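Local coordinates for Yop proteins translocation protein Q (Yersinia pseudotuberculosis, PDB 3UEP) that forms part of the Yop type III secretion machinery, this chain being its separately translated C-terminal fragment of the FliN/MopA/SpaO family, at residues A[54-59]-A[68-73]. Residues are numbered along the deposited sequence; the frame is centred on the assembly and turned at random.
Sequences GEVRLL and GRLVEI
Val56 and Gly68 face each other as a hydrogen-bonded antiparallel pair, a worked example of how the two strands of a hairpin part beyond their last pair of backbone bonds. Val56 N donates to Gly68 O over 2.8 Å, and Gly68 N returns a bond to Val56 O, also 2.8 Å. Toward the turn the pairing continues through Leu58 with Leu65 and Gly66. On the other side Glu55 and Arg69 form the adjoining non-hydrogen-bonded pair, their side chains already diverging. Beyond it Gly54 O stays 3.5 Å from Leu70 N, a contact rather than a bond; the directions of strand segments 55-59 and 68-73 differ by 118°, far from straight antiparallel.

Where the backbones diverge, side chains carry the contact. Val56 CG2, anti to its own carbonyl carbon, lies beside the backbone N, on the side where it reaches Leu70 N (3.6 Å) and Leu70 CD2 (3.7 Å); the two side chains cross at about a right angle. On the side of strand 55-59 turned away from 68-73, Glu55 OE2 approaches the guanidinium edge of Arg57 in plane, a long salt bridge at 3.6 Å from Arg57 NH1 in the conformers described.

Val56 also touches Val27 and Val79, and Leu70 packs on Leu77 of its own chain and Leu77 of the second subunit. Within this chain the antiparallel sheet runs 20-27, 55-60, 63-73, 76-84, with the hairpin in the middle.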
ATOM      1  N   GLY A  54      -9.140   8.813   4.480  1.00103.01           N
ATOM      2  CA  GLY A  54      -9.144   8.065   3.236  1.00 96.63           C
ATOM      3  C   GLY A  54      -8.829   6.581   3.297  1.00 92.39           C
ATOM      4  O   GLY A  54      -8.243   6.074   4.249  1.00 86.07           O
ATOM      5  N   GLU A  55      -9.207   5.903   2.223  1.00 43.51           N
ATOM      6  CA  GLU A  55      -9.134   4.447   2.135  0.58 42.65           C
ATOM      7  C   GLU A  55      -7.723   3.890   2.337  1.00 35.99           C
ATOM      8  O   GLU A  55      -6.768   4.321   1.700  1.00 35.38           O
ATOM      9  CB  GLU A  55      -9.701   3.963   0.786  0.58 45.78           C
ATOM     10  CG  GLU A  55     -10.030   2.458   0.731  0.58 50.12           C
ATOM     11  CD  GLU A  55     -10.621   2.017  -0.608  0.58 59.38           C
ATOM     12  OE1 GLU A  55     -11.813   2.301  -0.861  0.58 56.18           O
ATOM     13  OE2 GLU A  55      -9.896   1.380  -1.406  0.58 67.26           O
ATOM     14  N   VAL A  56      -7.608   2.917   3.235  1.00 34.24           N
ATOM     15  CA  VAL A  56      -6.389   2.129   3.362  1.00 33.83           C
ATOM     16  C   VAL A  56      -6.770   0.703   2.975  1.00 37.50           C
ATOM     17  O   VAL A  56      -7.796   0.181   3.423  1.00 38.86           O
ATOM     18  CB  VAL A  56      -5.834   2.154   4.796  1.00 37.91           C
ATOM     19  CG1 VAL A  56      -4.636   1.217   4.937  1.00 29.54           C
ATOM     20  CG2 VAL A  56      -5.446   3.573   5.180  1.00 41.37           C
ATOM     21  N   ARG A  57      -5.983   0.075   2.114  1.00 34.64           N
ATOM     22  CA  ARG A  57      -6.209  -1.329   1.803  0.50 32.01           C
ATOM     23  C   ARG A  57      -5.191  -2.158   2.571  1.00 35.28           C
ATOM     24  O   ARG A  57      -4.005  -1.842   2.578  1.00 36.79           O
ATOM     25  CB  ARG A  57      -6.102  -1.584   0.293  0.50 34.53           C
ATOM     26  CG  ARG A  57      -7.238  -0.954  -0.515  0.50 35.54           C
ATOM     27  CD  ARG A  57      -6.919  -0.876  -2.003  0.50 38.72           C
ATOM     28  NE  ARG A  57      -5.630  -0.241  -2.270  0.50 37.05           N
ATOM     29  CZ  ARG A  57      -5.424   1.073  -2.293  0.50 33.63           C
ATOM     30  NH1 ARG A  57      -6.419   1.922  -2.057  0.50 35.34           N
ATOM     31  NH2 ARG A  57      -4.211   1.537  -2.544  0.50 30.66           N
ATOM     32  N   LEU A  58      -5.665  -3.203   3.245  1.00 33.10           N
ATOM     33  CA  LEU A  58      -4.762  -4.131   3.897  1.00 32.47           C
ATOM     34  C   LEU A  58      -4.486  -5.294   2.969  1.00 32.58           C
ATOM     35  O   LEU A  58      -5.406  -5.955   2.502  1.00 36.42           O
ATOM     36  CB  LEU A  58      -5.356  -4.681   5.192  1.00 39.15           C
ATOM     37  CG  LEU A  58      -5.306  -3.822   6.452  1.00 41.83           C
ATOM     38  CD1 LEU A  58      -6.239  -2.612   6.319  1.00 36.09           C
ATOM     39  CD2 LEU A  58      -5.693  -4.694   7.638  1.00 43.17           C
ATOM     40  N   LEU A  59      -3.213  -5.551   2.710  1.00 31.09           N
ATOM     41  CA  LEU A  59      -2.839  -6.694   1.914  1.00 25.30           C
ATOM     42  C   LEU A  59      -2.125  -7.693   2.827  1.00 42.78           C
ATOM     43  O   LEU A  59      -1.355  -7.301   3.700  1.00 45.75           O
ATOM     44  CB  LEU A  59      -1.945  -6.264   0.748  1.00 26.50           C
ATOM     45  CG  LEU A  59      -2.493  -5.169  -0.181  1.00 34.30           C
ATOM     46  CD1 LEU A  59      -1.389  -4.663  -1.082  1.00 35.96           C
ATOM     47  CD2 LEU A  59      -3.652  -5.671  -1.011  1.00 38.64           C
ATOM     48  N   GLY A  68      -9.604   0.049   5.549  1.00 31.16           N
ATOM     49  CA  GLY A  68      -9.514   0.806   6.774  1.00 30.12           C
ATOM     50  C   GLY A  68      -9.372   2.289   6.483  1.00 36.57           C
ATOM     51  O   GLY A  68      -9.500   2.728   5.344  1.00 34.94           O
ATOM     52  N   ARG A  69      -9.072   3.053   7.521  1.00 34.64           N
ATOM     53  CA  ARG A  69      -8.966   4.495   7.419  0.62 37.09           C
ATOM     54  C   ARG A  69      -7.697   4.959   8.120  1.00 38.26           C
ATOM     55  O   ARG A  69      -7.391   4.487   9.214  1.00 45.70           O
ATOM     56  CB  ARG A  69     -10.187   5.118   8.089  0.62 43.50           C
ATOM     57  CG  ARG A  69     -10.235   6.627   8.070  0.62 50.76           C
ATOM     58  CD  ARG A  69     -11.606   7.095   8.525  0.62 55.76           C
ATOM     59  NE  ARG A  69     -11.792   6.930   9.962  0.62 56.52           N
ATOM     60  CZ  ARG A  69     -11.730   7.934  10.829  0.62 66.10           C
ATOM     61  NH1 ARG A  69     -11.493   9.169  10.392  0.62 58.64           N
ATOM     62  NH2 ARG A  69     -11.908   7.706  12.128  0.62 76.28           N
ATOM     63  N   LEU A  70      -6.952   5.872   7.498  1.00 34.85           N
ATOM     64  CA  LEU A  70      -5.781   6.430   8.166  1.00 42.60           C
ATOM     65  C   LEU A  70      -6.254   7.293   9.318  1.00 48.27           C
ATOM     66  O   LEU A  70      -7.148   8.114   9.145  1.00 49.60           O
ATOM     67  CB  LEU A  70      -4.986   7.330   7.236  1.00 45.36           C
ATOM     68  CG  LEU A  70      -3.990   6.812   6.220  1.00 48.46           C
ATOM     69  CD1 LEU A  70      -3.224   8.027   5.716  1.00 51.71           C
ATOM     70  CD2 LEU A  70      -3.044   5.781   6.821  1.00 46.63           C
ATOM     71  N   VAL A  71      -5.651   7.112  10.488  1.00 47.59           N
ATOM     72  CA  VAL A  71      -5.884   7.996  11.626  1.00 43.53           C
ATOM     73  C   VAL A  71      -4.540   8.438  12.209  1.00 48.08           C
ATOM     74  O   VAL A  71      -3.516   7.785  11.998  1.00 49.89           O
ATOM     75  CB  VAL A  71      -6.704   7.305  12.742  1.00 44.38           C
ATOM     76  CG1 VAL A  71      -8.075   6.874  12.227  1.00 41.45           C
ATOM     77  CG2 VAL A  71      -5.935   6.118  13.299  1.00 40.26           C
ATOM     78  N   GLU A  72      -4.548   9.549  12.935  1.00 59.00           N
ATOM     79  CA  GLU A  72      -3.343  10.054  13.580  1.00 68.15           C
ATOM     80  C   GLU A  72      -3.506   9.997  15.091  1.00 71.40           C
ATOM     81  O   GLU A  72      -4.083  10.902  15.695  1.00 82.05           O
ATOM     82  CB  GLU A  72      -3.068  11.492  13.143  1.00 75.81           C
ATOM     83  CG  GLU A  72      -1.938  12.176  13.900  1.00 88.42           C
ATOM     84  CD  GLU A  72      -1.951  13.683  13.715  1.00 95.63           C
ATOM     85  OE1 GLU A  72      -3.055  14.240  13.544  1.00 99.80           O
ATOM     86  OE2 GLU A  72      -0.865  14.308  13.736  1.00 94.23           O
ATOM     87  N   ILE A  73      -3.009   8.931  15.707  1.00 65.89           N
ATOM     88  CA  ILE A  73      -3.092   8.819  17.159  1.00 72.95           C
ATOM     89  C   ILE A  73      -1.834   9.325  17.860  1.00 69.56           C
ATOM     90  O   ILE A  73      -0.820   8.631  17.918  1.00 76.22           O
ATOM     91  CB  ILE A  73      -3.425   7.386  17.633  1.00 80.64           C
ATOM     92  CG1 ILE A  73      -2.382   6.381  17.128  1.00 85.59           C
ATOM     93  CG2 ILE A  73      -4.845   7.004  17.209  1.00 77.06           C
ATOM     94  CD1 ILE A  73      -2.173   5.199  18.064  1.00 87.74           C
TER